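Local coordinates for protein O-methyltransferase, SAM-dependent (Legionella pneumophila subsp. pneumophila, PDB 3R3H) that probably transfers a methyl group from S-adenosylmethionine to an oxygen atom of an acceptor substrate, at residues I166-I171 against K191-V196; I140-D145 against E154-L159; V203-L208 against G213-Q218. One frame throughout, in Å; residues are numbered along the deposited sequence.

Interaction 1: I166-I171 against K191-V196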
loop_
_atom_site.group_PDB
_atom_site.type_symbol
_atom_site.label_atom_id
_atom_site.label_comp_id
_atom_site.label_asym_id
_atom_site.label_seq_id
_atom_site.Cartn_x
_atom_site.Cartn_y
_atom_site.Cartn_z
ATOM N N ILE A 166 4.779 -2.872 10.208
ATOM C CA ILE A 166 6.046 -3.477 9.789
ATOM C C ILE A 166 5.970 -3.848 8.306
ATOM O O ILE A 166 4.989 -4.431 7.851
ATOM C CB ILE A 166 6.375 -4.772 10.581
ATOM C CG1 ILE A 166 6.448 -4.471 12.080
ATOM C CG2 ILE A 166 7.696 -5.352 10.097
ATOM C CD1 ILE A 166 6.476 -5.709 12.952
ATOM N N ALA A 167 7.014 -3.496 7.560
ATOM C CA ALA A 167 7.101 -3.788 6.133
ATOM C C ALA A 167 8.330 -4.661 5.948
ATOM O O ALA A 167 9.380 -4.386 6.543
ATOM C CB ALA A 167 7.243 -2.499 5.334
ATOM N N ILE A 168 8.192 -5.720 5.152
ATOM C CA ILE A 168 9.297 -6.633 4.896
ATOM C C ILE A 168 9.450 -6.779 3.389
ATOM O O ILE A 168 8.483 -7.087 2.691
ATOM C CB ILE A 168 9.056 -8.019 5.531
ATOM C CG1 ILE A 168 8.878 -7.908 7.045
ATOM C CG2 ILE A 168 10.251 -8.895 5.296
ATOM C CD1 ILE A 168 7.455 -7.682 7.503
ATOM N N ASP A 169 10.661 -6.556 2.888
ATOM C CA ASP A 169 10.907 -6.621 1.450
ATOM C C ASP A 169 11.371 -7.988 0.940
ATOM O O ASP A 169 11.774 -8.855 1.724
ATOM C CB ASP A 169 11.936 -5.555 1.063
ATOM C CG ASP A 169 11.834 -5.140 -0.399
ATOM O OD1 ASP A 169 12.828 -4.577 -0.917
ATOM O OD2 ASP A 169 10.762 -5.360 -1.030
ATOM N N ASN A 170 11.317 -8.150 -0.385
ATOM C CA ASN A 170 11.717 -9.373 -1.090
ATOM C C ASN A 170 10.955 -10.623 -0.638
ATOM O O ASN A 170 11.566 -11.661 -0.362
ATOM C CB ASN A 170 13.221 -9.635 -0.923
ATOM C CG ASN A 170 14.064 -8.418 -1.205
ATOM O OD1 ASN A 170 14.521 -7.755 -0.282
ATOM N ND2 ASN A 170 14.275 -8.112 -2.484
ATOM N N ILE A 171 9.631 -10.530 -0.565
ATOM C CA ILE A 171 8.817 -11.669 -0.148
ATOM C C ILE A 171 8.920 -12.771 -1.218
ATOM O O ILE A 171 8.994 -13.969 -0.914
ATOM C CB ILE A 171 7.357 -11.228 0.102
ATOM C CG1 ILE A 171 7.332 -10.203 1.244
ATOM C CG2 ILE A 171 6.508 -12.411 0.483
ATOM C CD1 ILE A 171 8.080 -10.642 2.477
ATOM N N LYS A 191 11.189 -18.384 2.196
ATOM C CA LYS A 191 10.130 -19.394 2.147
ATOM C C LYS A 191 9.684 -19.790 3.544
ATOM O O LYS A 191 8.496 -20.009 3.783
ATOM C CB LYS A 191 10.610 -20.632 1.386
ATOM C CG LYS A 191 10.812 -20.408 -0.096
ATOM C CD LYS A 191 11.452 -21.608 -0.777
ATOM C CE LYS A 191 10.537 -22.830 -0.767
ATOM N NZ LYS A 191 11.127 -24.002 -1.487
ATOM N N LYS A 192 10.638 -19.881 4.464
ATOM C CA LYS A 192 10.324 -20.242 5.839
ATOM C C LYS A 192 9.521 -19.139 6.505
ATOM O O LYS A 192 8.526 -19.419 7.165
ATOM C CB LYS A 192 11.594 -20.485 6.668
ATOM C CG LYS A 192 12.292 -21.808 6.436
ATOM C CD LYS A 192 13.380 -22.051 7.492
ATOM C CE LYS A 192 14.179 -23.343 7.225
ATOM N NZ LYS A 192 15.346 -23.534 8.141
ATOM N N LEU A 193 9.958 -17.889 6.339
ATOM C CA LEU A 193 9.277 -16.745 6.950
ATOM C C LEU A 193 7.868 -16.543 6.411
ATOM O O LEU A 193 6.957 -16.178 7.167
ATOM C CB LEU A 193 10.067 -15.454 6.739
ATOM C CG LEU A 193 9.336 -14.242 7.353
ATOM C CD1 LEU A 193 9.492 -14.239 8.876
ATOM C CD2 LEU A 193 9.873 -12.963 6.763
ATOM N N ASN A 194 7.701 -16.755 5.106
ATOM C CA ASN A 194 6.396 -16.616 4.476
ATOM C C ASN A 194 5.408 -17.611 5.087
ATOM O O ASN A 194 4.209 -17.335 5.170
ATOM C CB ASN A 194 6.512 -16.830 2.968
ATOM C CG ASN A 194 7.172 -15.657 2.274
ATOM O OD1 ASN A 194 7.416 -14.619 2.896
ATOM N ND2 ASN A 194 7.457 -15.806 0.985
ATOM N N GLN A 195 5.928 -18.755 5.529
ATOM C CA GLN A 195 5.113 -19.781 6.159
ATOM C C GLN A 195 4.770 -19.376 7.596
ATOM O O GLN A 195 3.641 -19.550 8.045
ATOM C CB GLN A 195 5.867 -21.109 6.157
ATOM C CG GLN A 195 5.038 -22.277 5.677
ATOM C CD GLN A 195 4.456 -22.032 4.300
ATOM O OE1 GLN A 195 5.182 -21.715 3.348
ATOM N NE2 GLN A 195 3.139 -22.180 4.183
ATOM N N VAL A 196 5.743 -18.831 8.317
ATOM C CA VAL A 196 5.512 -18.405 9.693
ATOM C C VAL A 196 4.412 -17.364 9.744
ATOM O O VAL A 196 3.552 -17.404 10.626
ATOM C CB VAL A 196 6.766 -17.777 10.330
ATOM C CG1 VAL A 196 6.448 -17.314 11.743
ATOM C CG2 VAL A 196 7.908 -18.774 10.342
#
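Ile171 and Asn194 meet at the close end of this contact, where the chain has just left strand 164-169 and turns beneath helix 185-198. The amide of Asn194 comes in at an angle to the Ile171 side chain and does two jobs. Its ND2 gives a fairly straight hydrogen bond to Ile171 O (3.1 Å, 163° at the hydrogen), with the acceptor lying nearly in the amide plane but the donor tilted well out of the carbonyl plane. Its OD1 rests against the methyl CG2 of Ile171 at 3.4 Å. That branch stands anti to the backbone N (chi1 -62° for CG1), which carries it across to the amide. ND2 is also hydrogen-bonded to Tyr15 OH of the second subunit, and Ile19 of that subunit packs on both residues, so the second subunit covers part of the tight end.

At the neighbouring helix position the packing is looser: Leu193 CD2 only grazes Ile168 CG2, at 4.3 Å, and Leu193 also touches Leu150 and Tyr153 of helix 149-159. On the outer side of the helix, Lys191 points away from the strand and Lys192 is exposed to solvent. A helix laid over strand 164-169 of the central sheet in this way is part of the Rossmann-like class I methyltransferase fold.

Interaction 2: I140-D145 against E154-L159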
loop_
_atom_site.group_PDB
_atom_site.type_symbol
_atom_site.label_atom_id
_atom_site.label_comp_id
_atom_site.label_asym_id
_atom_site.label_seq_id
_atom_site.Cartn_x
_atom_site.Cartn_y
_atom_site.Cartn_z
ATOM N N ILE A 140 8.428 0.025 11.091
ATOM C CA ILE A 140 9.666 -0.719 10.959
ATOM C C ILE A 140 9.730 -1.276 9.535
ATOM O O ILE A 140 8.746 -1.804 9.026
ATOM C CB ILE A 140 9.710 -1.863 11.992
ATOM C CG1 ILE A 140 9.602 -1.273 13.402
ATOM C CG2 ILE A 140 10.994 -2.670 11.836
ATOM C CD1 ILE A 140 9.584 -2.291 14.504
ATOM N N PHE A 141 10.881 -1.122 8.888
ATOM C CA PHE A 141 11.081 -1.604 7.528
ATOM C C PHE A 141 12.249 -2.592 7.554
ATOM O O PHE A 141 13.297 -2.293 8.117
ATOM C CB PHE A 141 11.386 -0.431 6.594
ATOM C CG PHE A 141 11.818 -0.849 5.220
ATOM C CD1 PHE A 141 11.043 -1.727 4.459
ATOM C CD2 PHE A 141 13.000 -0.360 4.678
ATOM C CE1 PHE A 141 11.443 -2.109 3.173
ATOM C CE2 PHE A 141 13.411 -0.734 3.395
ATOM C CZ PHE A 141 12.628 -1.612 2.640
ATOM N N ILE A 142 12.068 -3.767 6.946
ATOM C CA ILE A 142 13.111 -4.800 6.944
ATOM C C ILE A 142 13.623 -5.195 5.559
ATOM O O ILE A 142 12.866 -5.691 4.719
ATOM C CB ILE A 142 12.616 -6.065 7.670
ATOM C CG1 ILE A 142 12.049 -5.676 9.044
ATOM C CG2 ILE A 142 13.753 -7.051 7.813
ATOM C CD1 ILE A 142 11.377 -6.808 9.800
ATOM N N ASP A 143 14.913 -4.963 5.325
ATOM C CA ASP A 143 15.536 -5.289 4.047
ATOM C C ASP A 143 16.976 -5.744 4.314
ATOM O O ASP A 143 17.864 -5.574 3.462
ATOM C CB ASP A 143 15.522 -4.058 3.128
ATOM C CG ASP A 143 15.843 -4.397 1.676
ATOM O OD1 ASP A 143 16.180 -5.577 1.416
ATOM O OD2 ASP A 143 15.768 -3.490 0.801
ATOM N N ALA A 144 17.194 -6.331 5.496
ATOM C CA ALA A 144 18.518 -6.805 5.901
ATOM C C ALA A 144 18.812 -8.179 5.314
ATOM O O ALA A 144 18.073 -8.655 4.451
ATOM C CB ALA A 144 18.611 -6.851 7.408
ATOM N N ASP A 145 19.885 -8.819 5.775
ATOM C CA ASP A 145 20.250 -10.140 5.258
ATOM C C ASP A 145 19.147 -11.172 5.497
ATOM O O ASP A 145 18.675 -11.375 6.631
ATOM C CB ASP A 145 21.578 -10.616 5.854
ATOM C CG ASP A 145 21.585 -10.604 7.365
ATOM O OD1 ASP A 145 22.260 -11.486 7.941
ATOM O OD2 ASP A 145 20.941 -9.718 7.978
ATOM N N GLU A 154 10.547 -11.597 14.377
ATOM C CA GLU A 154 10.227 -11.742 15.790
ATOM C C GLU A 154 10.602 -10.515 16.597
ATOM O O GLU A 154 9.809 -10.028 17.402
ATOM C CB GLU A 154 10.937 -12.970 16.357
ATOM C CG GLU A 154 10.395 -14.274 15.804
ATOM C CD GLU A 154 8.921 -14.465 16.129
ATOM O OE1 GLU A 154 8.534 -14.235 17.303
ATOM O OE2 GLU A 154 8.155 -14.848 15.216
ATOM N N LEU A 155 11.824 -10.038 16.377
ATOM C CA LEU A 155 12.354 -8.853 17.039
ATOM C C LEU A 155 11.470 -7.637 16.730
ATOM O O LEU A 155 11.070 -6.900 17.632
ATOM C CB LEU A 155 13.775 -8.609 16.541
ATOM C CG LEU A 155 14.991 -8.596 17.475
ATOM C CD1 LEU A 155 14.711 -9.316 18.779
ATOM C CD2 LEU A 155 16.165 -9.245 16.736
ATOM N N ALA A 156 11.165 -7.449 15.448
ATOM C CA ALA A 156 10.331 -6.345 14.991
ATOM C C ALA A 156 8.975 -6.364 15.680
ATOM O O ALA A 156 8.377 -5.311 15.931
ATOM C CB ALA A 156 10.144 -6.421 13.473
ATOM N N LEU A 157 8.481 -7.564 15.969
ATOM C CA LEU A 157 7.195 -7.715 16.640
ATOM C C LEU A 157 7.269 -7.195 18.073
ATOM O O LEU A 157 6.263 -6.764 18.637
ATOM C CB LEU A 157 6.759 -9.185 16.645
ATOM C CG LEU A 157 6.335 -9.776 15.296
ATOM C CD1 LEU A 157 6.111 -11.260 15.447
ATOM C CD2 LEU A 157 5.084 -9.086 14.788
ATOM N N LYS A 158 8.459 -7.235 18.658
ATOM C CA LYS A 158 8.636 -6.743 20.013
ATOM C C LYS A 158 8.890 -5.235 19.966
ATOM O O LYS A 158 8.428 -4.500 20.837
ATOM C CB LYS A 158 9.812 -7.457 20.682
ATOM C CG LYS A 158 9.844 -8.954 20.418
ATOM C CD LYS A 158 10.169 -9.757 21.679
ATOM C CE LYS A 158 11.662 -9.887 21.938
ATOM N NZ LYS A 158 12.336 -10.839 21.000
ATOM N N LEU A 159 9.596 -4.790 18.924
ATOM C CA LEU A 159 9.955 -3.387 18.747
ATOM C C LEU A 159 8.868 -2.465 18.216
ATOM O O LEU A 159 8.980 -1.241 18.318
ATOM C CB LEU A 159 11.173 -3.270 17.830
ATOM C CG LEU A 159 12.545 -3.645 18.397
ATOM C CD1 LEU A 159 13.600 -3.474 17.334
ATOM C CD2 LEU A 159 12.870 -2.772 19.606
#
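Ile140 and Ile142 stand on the same face of strand 137-143 and reach up to Ala156, whose methyl is received by both. Ile142 comes end-on, its terminal CD1 3.9 Å from Ala156 CB. Ile140 meets the same methyl with its short branch, CG2 lying 4.2 Å from Ala156 CB. The small alanine thus sits over a pair of branched neighbours two residues apart in the strand, and its CA is 7.0 Å from that of Ile140.

The longer arm of Ile140 goes further along the helix. With CG1 beside the backbone N (chi1 -59°) and the chain extended beyond it (chi2 178°), CD1 is carried past Ala156 to the end of helix 149-159. There it lies 3.6 Å from Ala156 O and 3.8 Å from Leu159 CB, against backbone on one hand and the root of a side chain on the other. The rest of Leu159 continues to Leu129 of helix 121-132 and Leu65 of strand 63-68. In this last turn Leu155 O accepts from both Lys158 N and Leu159 N as the helix comes to its end.

The short strand and helix segments run nearly antiparallel, at 167°, with their axes 9.9 Å apart, as expected where a helix returns over its own strand in a beta-alpha-beta crossover. Ile166 of the next strand also touches Ala156, so the helix covers both strands it connects. The side chains meet each other through aliphatic carbon alone, so cohesion here probably rests on dispersion and the exclusion of water, with shape rather than directed bonds setting the fit.

Interaction 3: V203-L208 against G213-Q218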
loop_
_atom_site.group_PDB
_atom_site.type_symbol
_atom_site.label_atom_id
_atom_site.label_comp_id
_atom_site.label_asym_id
_atom_site.label_seq_id
_atom_site.Cartn_x
_atom_site.Cartn_y
_atom_site.Cartn_z
ATOM N N VAL A 203 -1.117 -11.111 14.018
ATOM C CA VAL A 203 -1.147 -9.860 13.284
ATOM C C VAL A 203 -2.074 -9.790 12.080
ATOM O O VAL A 203 -2.489 -10.813 11.552
ATOM C CB VAL A 203 0.290 -9.541 12.785
ATOM C CG1 VAL A 203 1.229 -9.323 13.974
ATOM C CG2 VAL A 203 0.808 -10.700 11.924
ATOM N N PHE A 204 -2.394 -8.563 11.658
ATOM C CA PHE A 204 -3.203 -8.333 10.464
ATOM C C PHE A 204 -2.136 -8.412 9.378
ATOM O O PHE A 204 -0.966 -8.146 9.633
ATOM C CB PHE A 204 -3.838 -6.947 10.469
ATOM C CG PHE A 204 -4.806 -6.720 11.605
ATOM C CD1 PHE A 204 -5.939 -7.522 11.756
ATOM C CD2 PHE A 204 -4.595 -5.684 12.516
ATOM C CE1 PHE A 204 -6.846 -7.288 12.798
ATOM C CE2 PHE A 204 -5.498 -5.447 13.560
ATOM C CZ PHE A 204 -6.621 -6.247 13.700
ATOM N N VAL A 205 -2.523 -8.751 8.162
ATOM C CA VAL A 205 -1.539 -8.928 7.109
ATOM C C VAL A 205 -2.048 -8.621 5.696
ATOM O O VAL A 205 -3.221 -8.814 5.397
ATOM C CB VAL A 205 -1.027 -10.396 7.170
ATOM C CG1 VAL A 205 -0.517 -10.855 5.817
ATOM C CG2 VAL A 205 0.050 -10.522 8.230
ATOM N N SER A 206 -1.163 -8.119 4.840
ATOM C CA SER A 206 -1.492 -7.848 3.441
ATOM C C SER A 206 -0.183 -7.802 2.682
ATOM O O SER A 206 0.767 -7.161 3.120
ATOM C CB SER A 206 -2.287 -6.539 3.254
ATOM O OG SER A 206 -1.801 -5.477 4.057
ATOM N N LEU A 207 -0.127 -8.512 1.562
ATOM C CA LEU A 207 1.074 -8.573 0.748
ATOM C C LEU A 207 0.857 -7.874 -0.592
ATOM O O LEU A 207 -0.083 -8.194 -1.317
ATOM C CB LEU A 207 1.459 -10.041 0.538
ATOM C CG LEU A 207 2.535 -10.490 -0.460
ATOM C CD1 LEU A 207 3.912 -9.942 -0.123
ATOM C CD2 LEU A 207 2.550 -12.015 -0.429
ATOM N N LEU A 208 1.727 -6.915 -0.909
ATOM C CA LEU A 208 1.644 -6.176 -2.169
ATOM C C LEU A 208 2.635 -6.706 -3.198
ATOM O O LEU A 208 3.807 -6.920 -2.892
ATOM C CB LEU A 208 1.926 -4.682 -1.953
ATOM C CG LEU A 208 1.017 -3.764 -1.135
ATOM C CD1 LEU A 208 -0.377 -3.768 -1.739
ATOM C CD2 LEU A 208 1.001 -4.207 0.318
ATOM N N GLY A 213 7.894 -7.989 -3.810
ATOM C CA GLY A 213 6.850 -8.439 -2.920
ATOM C C GLY A 213 7.089 -7.733 -1.600
ATOM O O GLY A 213 8.199 -7.774 -1.069
ATOM N N MET A 214 6.067 -7.058 -1.083
ATOM C CA MET A 214 6.191 -6.348 0.189
ATOM C C MET A 214 5.056 -6.748 1.130
ATOM O O MET A 214 3.869 -6.633 0.805
ATOM C CB MET A 214 6.192 -4.828 -0.041
ATOM C CG MET A 214 6.487 -4.002 1.218
ATOM S SD MET A 214 6.733 -2.234 0.922
ATOM C CE MET A 214 8.543 -2.201 0.573
ATOM N N PHE A 215 5.439 -7.240 2.297
ATOM C CA PHE A 215 4.482 -7.694 3.294
ATOM C C PHE A 215 4.221 -6.594 4.309
ATOM O O PHE A 215 5.158 -5.994 4.832
ATOM C CB PHE A 215 5.054 -8.904 4.038
ATOM C CG PHE A 215 4.267 -10.186 3.865
ATOM C CD1 PHE A 215 2.872 -10.196 3.927
ATOM C CD2 PHE A 215 4.933 -11.404 3.725
ATOM C CE1 PHE A 215 2.153 -11.398 3.858
ATOM C CE2 PHE A 215 4.230 -12.608 3.657
ATOM C CZ PHE A 215 2.836 -12.607 3.725
ATOM N N LEU A 216 2.952 -6.322 4.583
ATOM C CA LEU A 216 2.597 -5.319 5.585
ATOM C C LEU A 216 1.902 -6.052 6.728
ATOM O O LEU A 216 0.813 -6.607 6.543
ATOM C CB LEU A 216 1.646 -4.273 5.004
ATOM C CG LEU A 216 2.203 -3.383 3.899
ATOM C CD1 LEU A 216 1.137 -2.398 3.466
ATOM C CD2 LEU A 216 3.431 -2.645 4.404
ATOM N N VAL A 217 2.522 -6.084 7.900
ATOM C CA VAL A 217 1.907 -6.771 9.023
ATOM C C VAL A 217 1.687 -5.800 10.164
ATOM O O VAL A 217 2.497 -4.906 10.392
ATOM C CB VAL A 217 2.779 -7.949 9.528
ATOM C CG1 VAL A 217 3.389 -8.713 8.351
ATOM C CG2 VAL A 217 3.848 -7.444 10.467
ATOM N N GLN A 218 0.584 -5.975 10.880
ATOM C CA GLN A 218 0.269 -5.104 12.001
ATOM C C GLN A 218 -0.269 -5.918 13.171
ATOM O O GLN A 218 -1.175 -6.734 13.008
ATOM C CB GLN A 218 -0.768 -4.075 11.577
ATOM C CG GLN A 218 -1.171 -3.122 12.670
ATOM C CD GLN A 218 -2.287 -2.209 12.235
ATOM O OE1 GLN A 218 -3.417 -2.655 11.995
ATOM N NE2 GLN A 218 -1.983 -0.917 12.123
#
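The Phe215 ring has Leu207 CD1 over one face, 4.2 Å from the ring centroid and 17° off the normal, a CH-pi contact displaced toward the rim. Ser206 O lies at its edge, near the ring plane, while Val205 CG1 approaches CE1 obliquely at 3.4 Å. Leu207 swings its CG away from its own nitrogen (chi1 170°), which helps bring CD1 over the ring. At the other end of the hairpin the Phe204 ring and the Gln218 amide are turned 70° apart, and Gln218 OE1 comes within 3.3 Å of Phe204 CD2. Arg57 of the second subunit makes a cation-pi contact with that same ring.

Six backbone bonds hold the antiparallel strands, two each at Phe204-Gln218, Ser206-Leu216 and Leu208-Met214; Leu216 N to Ser206 O, for example, measures 2.8 Å. On the face carrying both, Leu208 CD2 touches Leu216 CD1 at 3.6 Å.

Strand 203-208 is the outermost of this chain's sheet, and strand 214-219 joins it to strand 164-169. Helix 185-198 covers the face of Val205 and Phe215 through Asn194 and Ile197, whereas Met54 of the second subunit packs on Ser206 and Gln218 of the other.

Overall arrangement
Along the chain the order is interaction 2, 1, 3; across the sheet, strands 137-143, 164-169, 214-219, 203-208. Interactions 1 and 2, with centres about 11 Å apart, are joined by a probable hydrogen bond from Ile142 N to Ala167 O (2.8 Å). Interactions 1 and 3, centres about 9 Å apart, share another from Val217 N to Ile166 O (3.0 Å), and Ile171 CD1 packs on Phe215 CD2 at 3.5 Å. Both also touch the second subunit. Asp143, Asp169 and Asn170 gather at the strand ends, an arrangement reminiscent of the magnesium site of catechol O-methyltransferase, consistent with a similar site here; here Lys146 makes a salt bridge with Asp143 and a hydrogen bond with Asn170.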